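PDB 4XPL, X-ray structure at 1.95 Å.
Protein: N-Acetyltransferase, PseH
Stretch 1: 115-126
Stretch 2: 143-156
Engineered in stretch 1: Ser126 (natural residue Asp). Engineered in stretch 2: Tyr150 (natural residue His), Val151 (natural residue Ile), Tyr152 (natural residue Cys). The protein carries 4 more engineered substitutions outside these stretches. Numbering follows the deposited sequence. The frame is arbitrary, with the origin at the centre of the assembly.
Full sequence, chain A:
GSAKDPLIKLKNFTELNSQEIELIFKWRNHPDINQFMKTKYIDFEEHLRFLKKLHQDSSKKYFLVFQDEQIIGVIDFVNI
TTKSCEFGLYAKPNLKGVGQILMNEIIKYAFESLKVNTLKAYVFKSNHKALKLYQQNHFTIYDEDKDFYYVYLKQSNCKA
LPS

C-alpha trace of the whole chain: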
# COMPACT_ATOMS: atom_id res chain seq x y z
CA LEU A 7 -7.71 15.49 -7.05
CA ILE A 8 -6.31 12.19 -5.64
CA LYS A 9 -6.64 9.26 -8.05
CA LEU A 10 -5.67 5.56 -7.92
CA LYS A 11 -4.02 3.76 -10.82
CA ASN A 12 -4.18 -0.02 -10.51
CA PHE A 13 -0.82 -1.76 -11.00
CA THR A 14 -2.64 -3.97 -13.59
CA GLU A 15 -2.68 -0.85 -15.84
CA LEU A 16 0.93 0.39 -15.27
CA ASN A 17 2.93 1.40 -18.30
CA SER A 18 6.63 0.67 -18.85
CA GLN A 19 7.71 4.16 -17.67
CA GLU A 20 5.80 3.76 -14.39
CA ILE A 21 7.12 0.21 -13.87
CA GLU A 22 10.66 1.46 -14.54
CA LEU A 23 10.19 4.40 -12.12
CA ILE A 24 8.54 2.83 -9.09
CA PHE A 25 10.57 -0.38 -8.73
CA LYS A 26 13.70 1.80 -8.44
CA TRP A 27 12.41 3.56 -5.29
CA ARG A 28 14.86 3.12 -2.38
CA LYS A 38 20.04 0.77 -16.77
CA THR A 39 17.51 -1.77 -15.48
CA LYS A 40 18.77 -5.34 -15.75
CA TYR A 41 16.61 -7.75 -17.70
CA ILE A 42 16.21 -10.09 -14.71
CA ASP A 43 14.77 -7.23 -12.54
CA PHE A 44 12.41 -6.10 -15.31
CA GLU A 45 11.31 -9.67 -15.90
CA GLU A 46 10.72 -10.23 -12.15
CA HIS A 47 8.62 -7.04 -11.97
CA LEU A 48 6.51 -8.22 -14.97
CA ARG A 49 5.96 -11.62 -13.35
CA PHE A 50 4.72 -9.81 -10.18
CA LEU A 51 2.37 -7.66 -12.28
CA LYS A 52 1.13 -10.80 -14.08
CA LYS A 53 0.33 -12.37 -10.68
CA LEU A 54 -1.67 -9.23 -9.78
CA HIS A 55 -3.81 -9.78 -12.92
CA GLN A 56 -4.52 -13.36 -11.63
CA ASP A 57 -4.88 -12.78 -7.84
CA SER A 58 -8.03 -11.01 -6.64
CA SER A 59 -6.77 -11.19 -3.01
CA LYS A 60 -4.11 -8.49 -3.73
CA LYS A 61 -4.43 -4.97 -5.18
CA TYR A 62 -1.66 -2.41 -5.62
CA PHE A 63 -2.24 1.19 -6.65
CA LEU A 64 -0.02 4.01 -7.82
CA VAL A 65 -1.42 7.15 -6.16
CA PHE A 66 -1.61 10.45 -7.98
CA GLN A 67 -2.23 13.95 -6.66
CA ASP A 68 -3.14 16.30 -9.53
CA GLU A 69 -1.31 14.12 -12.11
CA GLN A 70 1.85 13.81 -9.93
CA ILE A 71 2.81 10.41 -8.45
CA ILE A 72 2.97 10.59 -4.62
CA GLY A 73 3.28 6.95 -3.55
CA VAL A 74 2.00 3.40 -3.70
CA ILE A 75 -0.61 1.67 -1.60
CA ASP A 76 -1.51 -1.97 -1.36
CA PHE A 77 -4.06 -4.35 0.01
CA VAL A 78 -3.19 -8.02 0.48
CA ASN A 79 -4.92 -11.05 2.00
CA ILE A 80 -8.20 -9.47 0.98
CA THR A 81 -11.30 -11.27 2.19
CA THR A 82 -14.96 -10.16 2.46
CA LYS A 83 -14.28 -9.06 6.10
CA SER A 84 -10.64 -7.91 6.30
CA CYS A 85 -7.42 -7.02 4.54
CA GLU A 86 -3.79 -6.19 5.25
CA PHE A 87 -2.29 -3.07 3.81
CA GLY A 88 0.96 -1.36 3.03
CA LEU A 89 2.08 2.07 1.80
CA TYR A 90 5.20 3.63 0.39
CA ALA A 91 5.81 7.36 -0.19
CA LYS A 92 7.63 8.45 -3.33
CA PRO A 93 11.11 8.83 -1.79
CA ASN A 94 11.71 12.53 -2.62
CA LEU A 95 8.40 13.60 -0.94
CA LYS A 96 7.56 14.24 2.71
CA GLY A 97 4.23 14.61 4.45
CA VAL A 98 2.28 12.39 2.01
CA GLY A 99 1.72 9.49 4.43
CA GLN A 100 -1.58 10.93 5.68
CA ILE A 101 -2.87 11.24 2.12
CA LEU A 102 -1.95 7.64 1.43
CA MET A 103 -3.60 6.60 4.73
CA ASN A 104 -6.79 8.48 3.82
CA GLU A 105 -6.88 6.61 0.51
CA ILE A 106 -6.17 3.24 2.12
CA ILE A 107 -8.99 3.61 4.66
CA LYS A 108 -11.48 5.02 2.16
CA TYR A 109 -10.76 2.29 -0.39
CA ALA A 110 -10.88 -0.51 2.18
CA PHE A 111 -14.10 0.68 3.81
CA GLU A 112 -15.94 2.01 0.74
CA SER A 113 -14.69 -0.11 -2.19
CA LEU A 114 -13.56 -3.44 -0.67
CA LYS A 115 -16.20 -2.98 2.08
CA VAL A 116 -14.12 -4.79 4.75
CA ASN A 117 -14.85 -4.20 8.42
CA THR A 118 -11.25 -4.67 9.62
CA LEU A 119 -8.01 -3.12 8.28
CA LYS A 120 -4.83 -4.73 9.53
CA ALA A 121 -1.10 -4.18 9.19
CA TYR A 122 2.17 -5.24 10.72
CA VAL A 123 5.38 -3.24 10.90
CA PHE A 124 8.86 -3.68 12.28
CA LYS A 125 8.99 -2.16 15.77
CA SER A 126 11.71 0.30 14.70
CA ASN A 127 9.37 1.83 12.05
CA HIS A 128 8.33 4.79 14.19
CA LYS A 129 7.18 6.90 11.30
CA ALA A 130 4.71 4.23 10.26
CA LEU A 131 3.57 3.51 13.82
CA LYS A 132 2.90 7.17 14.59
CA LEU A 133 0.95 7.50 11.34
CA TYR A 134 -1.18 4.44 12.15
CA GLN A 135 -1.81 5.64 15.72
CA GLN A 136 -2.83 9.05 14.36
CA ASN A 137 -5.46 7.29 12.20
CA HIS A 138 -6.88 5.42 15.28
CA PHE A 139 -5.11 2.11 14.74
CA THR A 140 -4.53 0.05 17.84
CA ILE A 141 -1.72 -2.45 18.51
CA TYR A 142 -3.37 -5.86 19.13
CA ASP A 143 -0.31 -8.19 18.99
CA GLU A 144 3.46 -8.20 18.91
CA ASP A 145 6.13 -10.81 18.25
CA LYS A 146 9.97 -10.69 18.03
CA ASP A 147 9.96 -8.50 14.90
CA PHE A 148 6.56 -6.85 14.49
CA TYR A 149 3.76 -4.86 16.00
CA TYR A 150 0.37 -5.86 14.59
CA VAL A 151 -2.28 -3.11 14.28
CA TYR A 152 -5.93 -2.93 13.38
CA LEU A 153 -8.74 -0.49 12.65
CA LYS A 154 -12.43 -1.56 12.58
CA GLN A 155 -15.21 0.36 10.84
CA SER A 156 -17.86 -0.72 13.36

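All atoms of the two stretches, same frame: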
# COMPACT_ATOMS: atom_id res chain seq x y z
N LYS A 115 -15.14 -2.80 1.09
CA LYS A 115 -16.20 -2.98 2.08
C LYS A 115 -15.83 -3.97 3.19
O LYS A 115 -16.69 -4.71 3.68
CB LYS A 115 -17.52 -3.34 1.40
CG LYS A 115 -18.00 -2.19 0.46
CD LYS A 115 -19.31 -2.49 -0.23
CE LYS A 115 -19.63 -1.42 -1.27
NZ LYS A 115 -21.05 -1.51 -1.70
N VAL A 116 -14.56 -3.97 3.59
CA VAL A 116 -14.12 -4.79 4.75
C VAL A 116 -14.46 -4.08 6.05
O VAL A 116 -14.53 -2.87 6.10
CB VAL A 116 -12.59 -5.10 4.69
CG1 VAL A 116 -12.24 -5.86 3.41
CG2 VAL A 116 -11.77 -3.84 4.81
N ASN A 117 -14.66 -4.82 7.12
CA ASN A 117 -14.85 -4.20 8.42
C ASN A 117 -13.55 -3.95 9.18
O ASN A 117 -13.52 -3.06 10.05
CB ASN A 117 -15.77 -5.02 9.31
CG ASN A 117 -16.20 -4.24 10.56
OD1 ASN A 117 -16.51 -3.03 10.47
ND2 ASN A 117 -16.17 -4.89 11.72
N THR A 118 -12.53 -4.77 8.91
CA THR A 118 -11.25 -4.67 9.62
C THR A 118 -10.05 -4.47 8.67
O THR A 118 -9.84 -5.26 7.75
CB THR A 118 -11.04 -5.92 10.50
OG1 THR A 118 -12.20 -6.11 11.33
CG2 THR A 118 -9.79 -5.79 11.39
N LEU A 119 -9.28 -3.42 8.93
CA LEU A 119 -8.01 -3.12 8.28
C LEU A 119 -6.88 -3.47 9.21
O LEU A 119 -6.85 -3.01 10.35
CB LEU A 119 -7.90 -1.62 7.95
CG LEU A 119 -7.90 -1.12 6.53
CD1 LEU A 119 -7.60 0.40 6.58
CD2 LEU A 119 -6.93 -1.84 5.56
N LYS A 120 -5.94 -4.26 8.72
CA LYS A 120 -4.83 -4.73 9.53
C LYS A 120 -3.48 -4.44 8.87
O LYS A 120 -3.35 -4.35 7.64
CB LYS A 120 -4.95 -6.25 9.78
CG LYS A 120 -6.31 -6.69 10.33
CD LYS A 120 -6.40 -8.22 10.45
CE LYS A 120 -6.50 -8.87 9.07
NZ LYS A 120 -6.14 -10.29 9.08
N ALA A 121 -2.47 -4.28 9.70
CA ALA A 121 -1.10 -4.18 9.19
C ALA A 121 -0.15 -4.72 10.23
O ALA A 121 -0.51 -4.89 11.39
CB ALA A 121 -0.74 -2.73 8.86
N TYR A 122 1.08 -4.98 9.80
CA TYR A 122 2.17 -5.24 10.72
C TYR A 122 3.40 -4.48 10.24
O TYR A 122 3.58 -4.27 9.03
CB TYR A 122 2.46 -6.73 10.86
CG TYR A 122 2.81 -7.42 9.58
CD1 TYR A 122 1.81 -7.77 8.67
CD2 TYR A 122 4.13 -7.74 9.27
CE1 TYR A 122 2.11 -8.41 7.48
CE2 TYR A 122 4.45 -8.38 8.07
CZ TYR A 122 3.43 -8.71 7.18
OH TYR A 122 3.71 -9.35 5.99
N VAL A 123 4.19 -4.01 11.19
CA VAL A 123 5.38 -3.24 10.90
C VAL A 123 6.48 -3.63 11.87
O VAL A 123 6.21 -4.05 12.99
CB VAL A 123 5.14 -1.72 10.99
CG1 VAL A 123 4.42 -1.23 9.77
CG2 VAL A 123 4.40 -1.37 12.30
N PHE A 124 7.72 -3.52 11.40
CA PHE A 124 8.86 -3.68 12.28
C PHE A 124 8.74 -2.62 13.37
O PHE A 124 8.34 -1.46 13.11
CB PHE A 124 10.17 -3.50 11.53
CG PHE A 124 10.55 -4.67 10.67
CD1 PHE A 124 11.03 -5.84 11.25
CD2 PHE A 124 10.44 -4.61 9.28
CE1 PHE A 124 11.40 -6.94 10.46
CE2 PHE A 124 10.81 -5.70 8.48
CZ PHE A 124 11.28 -6.86 9.07
N LYS A 125 9.09 -3.02 14.59
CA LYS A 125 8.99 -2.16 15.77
C LYS A 125 9.80 -0.87 15.68
O LYS A 125 9.48 0.09 16.36
CB LYS A 125 9.47 -2.94 17.01
CG LYS A 125 8.64 -4.15 17.32
CD LYS A 125 9.12 -4.84 18.59
CE LYS A 125 8.49 -6.20 18.65
NZ LYS A 125 8.81 -6.91 19.88
N SER A 126 10.86 -0.88 14.88
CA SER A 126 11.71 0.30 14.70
C SER A 126 11.11 1.32 13.71
O SER A 126 11.68 2.39 13.52
CB SER A 126 13.09 -0.12 14.19
OG SER A 126 12.97 -0.81 12.96
N ASP A 143 -1.26 -7.08 18.82
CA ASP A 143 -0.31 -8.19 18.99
C ASP A 143 1.08 -7.69 18.64
O ASP A 143 1.25 -6.63 18.07
CB ASP A 143 -0.66 -9.37 18.08
CG ASP A 143 -0.40 -10.73 18.73
OD1 ASP A 143 0.48 -10.87 19.63
OD2 ASP A 143 -1.12 -11.66 18.31
N GLU A 144 2.05 -8.51 18.99
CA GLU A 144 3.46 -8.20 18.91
C GLU A 144 4.21 -9.51 18.98
O GLU A 144 3.87 -10.35 19.81
CB GLU A 144 3.85 -7.33 20.10
CG GLU A 144 5.35 -7.26 20.39
CD GLU A 144 5.71 -6.38 21.59
OE1 GLU A 144 4.78 -5.96 22.32
OE2 GLU A 144 6.91 -6.11 21.80
N ASP A 145 5.19 -9.70 18.11
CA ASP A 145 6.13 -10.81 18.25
C ASP A 145 7.56 -10.25 18.26
O ASP A 145 7.75 -9.07 18.56
CB ASP A 145 5.88 -11.88 17.19
CG ASP A 145 6.04 -11.38 15.78
OD1 ASP A 145 6.77 -10.38 15.54
OD2 ASP A 145 5.40 -11.99 14.90
N LYS A 146 8.56 -11.08 17.94
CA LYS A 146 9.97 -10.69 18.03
C LYS A 146 10.31 -9.53 17.10
O LYS A 146 11.12 -8.67 17.45
CB LYS A 146 10.89 -11.90 17.77
N ASP A 147 9.65 -9.49 15.93
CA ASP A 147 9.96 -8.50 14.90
C ASP A 147 8.93 -7.38 14.77
O ASP A 147 9.28 -6.23 14.48
CB ASP A 147 10.03 -9.19 13.53
CG ASP A 147 11.05 -10.30 13.47
OD1 ASP A 147 12.25 -10.03 13.69
OD2 ASP A 147 10.63 -11.44 13.17
N PHE A 148 7.64 -7.72 14.96
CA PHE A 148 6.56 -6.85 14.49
C PHE A 148 5.60 -6.39 15.59
O PHE A 148 5.41 -7.07 16.60
CB PHE A 148 5.75 -7.58 13.41
CG PHE A 148 6.58 -8.04 12.23
CD1 PHE A 148 7.10 -7.10 11.34
CD2 PHE A 148 6.81 -9.39 11.99
CE1 PHE A 148 7.86 -7.50 10.23
CE2 PHE A 148 7.57 -9.81 10.90
CZ PHE A 148 8.11 -8.85 10.01
N TYR A 149 5.02 -5.21 15.38
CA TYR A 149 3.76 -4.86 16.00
C TYR A 149 2.68 -5.12 14.98
O TYR A 149 2.87 -4.83 13.79
CB TYR A 149 3.69 -3.39 16.41
CG TYR A 149 4.63 -2.99 17.51
CD1 TYR A 149 4.65 -3.69 18.72
CD2 TYR A 149 5.49 -1.92 17.36
CE1 TYR A 149 5.51 -3.31 19.74
CE2 TYR A 149 6.34 -1.54 18.35
CZ TYR A 149 6.36 -2.24 19.54
OH TYR A 149 7.23 -1.86 20.54
N TYR A 150 1.53 -5.57 15.45
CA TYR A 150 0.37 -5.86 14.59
C TYR A 150 -0.72 -4.86 14.98
O TYR A 150 -1.04 -4.74 16.18
CB TYR A 150 -0.12 -7.31 14.83
CG TYR A 150 0.87 -8.36 14.41
CD1 TYR A 150 1.89 -8.76 15.27
CD2 TYR A 150 0.79 -8.96 13.15
CE1 TYR A 150 2.83 -9.72 14.88
CE2 TYR A 150 1.72 -9.92 12.75
CZ TYR A 150 2.74 -10.28 13.62
OH TYR A 150 3.66 -11.23 13.23
N VAL A 151 -1.27 -4.13 14.00
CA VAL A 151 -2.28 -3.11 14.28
C VAL A 151 -3.56 -3.35 13.51
O VAL A 151 -3.58 -4.04 12.45
CB VAL A 151 -1.77 -1.64 13.98
CG1 VAL A 151 -0.59 -1.33 14.84
CG2 VAL A 151 -1.43 -1.46 12.52
N TYR A 152 -4.66 -2.83 14.05
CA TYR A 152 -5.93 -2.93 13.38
C TYR A 152 -6.78 -1.67 13.56
O TYR A 152 -6.61 -0.93 14.52
CB TYR A 152 -6.74 -4.15 13.86
CG TYR A 152 -7.50 -3.90 15.14
CD1 TYR A 152 -6.88 -4.01 16.38
CD2 TYR A 152 -8.84 -3.52 15.13
CE1 TYR A 152 -7.57 -3.76 17.57
CE2 TYR A 152 -9.53 -3.27 16.31
CZ TYR A 152 -8.89 -3.38 17.52
OH TYR A 152 -9.58 -3.14 18.69
N LEU A 153 -7.70 -1.50 12.62
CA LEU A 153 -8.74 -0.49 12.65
C LEU A 153 -10.04 -1.14 12.16
O LEU A 153 -10.04 -1.75 11.07
CB LEU A 153 -8.37 0.66 11.72
CG LEU A 153 -9.35 1.84 11.66
CD1 LEU A 153 -9.38 2.59 13.00
CD2 LEU A 153 -9.02 2.78 10.51
N LYS A 154 -11.11 -1.03 12.95
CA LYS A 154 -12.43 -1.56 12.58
C LYS A 154 -13.40 -0.43 12.29
O LYS A 154 -13.41 0.58 12.98
CB LYS A 154 -13.06 -2.39 13.71
CG LYS A 154 -12.50 -3.75 13.85
CD LYS A 154 -13.53 -4.73 14.41
CE LYS A 154 -12.85 -5.97 14.98
NZ LYS A 154 -11.83 -6.54 14.04
N GLN A 155 -14.23 -0.63 11.26
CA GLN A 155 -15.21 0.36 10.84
C GLN A 155 -16.35 0.45 11.85
O GLN A 155 -16.87 1.54 12.11
CB GLN A 155 -15.77 -0.03 9.47
CG GLN A 155 -16.73 0.97 8.87
CD GLN A 155 -16.98 0.72 7.39
OE1 GLN A 155 -16.86 -0.40 6.89
NE2 GLN A 155 -17.34 1.78 6.68
N SER A 156 -16.78 -0.70 12.37
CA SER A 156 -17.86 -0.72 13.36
C SER A 156 -17.70 -1.92 14.28
O SER A 156 -16.61 -2.15 14.79
CB SER A 156 -19.24 -0.74 12.69
OG SER A 156 -19.56 -2.03 12.19

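Strands 118-124 and 148-154 run antiparallel, and the backbone does the first share of the work. Leu119 pairs with Leu153, Ala121 with Val151 and Val123 with Tyr149, each through two hydrogen bonds; in the first pair Leu119 N lies 2.8 Å from Leu153 O and Leu153 N lies 2.9 Å from Leu119 O. The ladder extends past both ends: Gln155 N donates to Asn117 O at 2.8 Å, and Lys125 N to Asp147 O at 3.2 Å. Between these rungs, CA-H groups approach the same carbonyls, as where Lys154 CA sits 3.1 Å from Asn117 O.

The alternation of the strands sorts the side chains. One face carries Leu119, Ala121 and Val123 with Leu153, the engineered Val151 and Tyr149. It is mostly buried and aliphatic, and the side chains of its central pair are small, yet they meet: Ala121 CB lies 3.9 Å from Val151 CG2, with Val151 in the m rotamer, and Leu119 CB lies 4.4 Å from Leu153 CB. Leu119 has an off-well chi1 of -112°, while Leu153 is t, p.

The other face, with Thr118, Lys120, Tyr122 and Lys154 and the engineered Tyr150 and Tyr152, is more open and mixes aromatic with polar groups. Tyr122 takes chi1 p, which places its ring beside Phe148, an m rotamer. The edge of Tyr122 meets the face of Phe148 at 83° between planes, with Tyr122 CD2 3.7 Å from Phe148 CD1. Tyr150 (m) brings its CD2 to 3.6 Å from Tyr122 CB, but the two rings are slid apart and barely overlap. The hydroxyl of Tyr150 instead donates to Asp145 within its own stretch, OH to OD2 at 2.5 Å. Asp145, chi1 p, also accepts from Phe148 N at 2.9 Å through OD1, so one carboxylate braces the turn and the tyrosine. Phe124 CB points away overall, yet chi1 m swings the ring back until Phe124 CE1 is 3.6 Å from Phe148 CE1, the planes oblique.

Lysines close the contact near each end by reach. Lys125 has the largest covered area of any residue here. Its chi1 is m and the rest of the chain is fully extended, so its methylenes cross the Tyr149 ring, with CG 3.7 Å from the centroid and almost on the ring normal, before NZ arrives at Glu144 OE2, 2.8 Å away in a salt bridge. NZ also donates to Asp145 O at 2.7 Å. A long chain thus serves twice, greasy along its length and charged at its tip; Glu144, itself extended (t, t), comes to meet it.

Toward the other end, Lys154 leaves with chi1 m, runs extended through chi2 and chi3, and turns at chi4 (m), bringing NZ to Thr118 OG1 at 2.8 Å. Asn117, chi1 t, turns its amide so that OD1 accepts from Ser156 N at 3.0 Å, carrying the pairing one residue beyond the backbone ladder. Together the stretches bury 1087 Å², both sides summed.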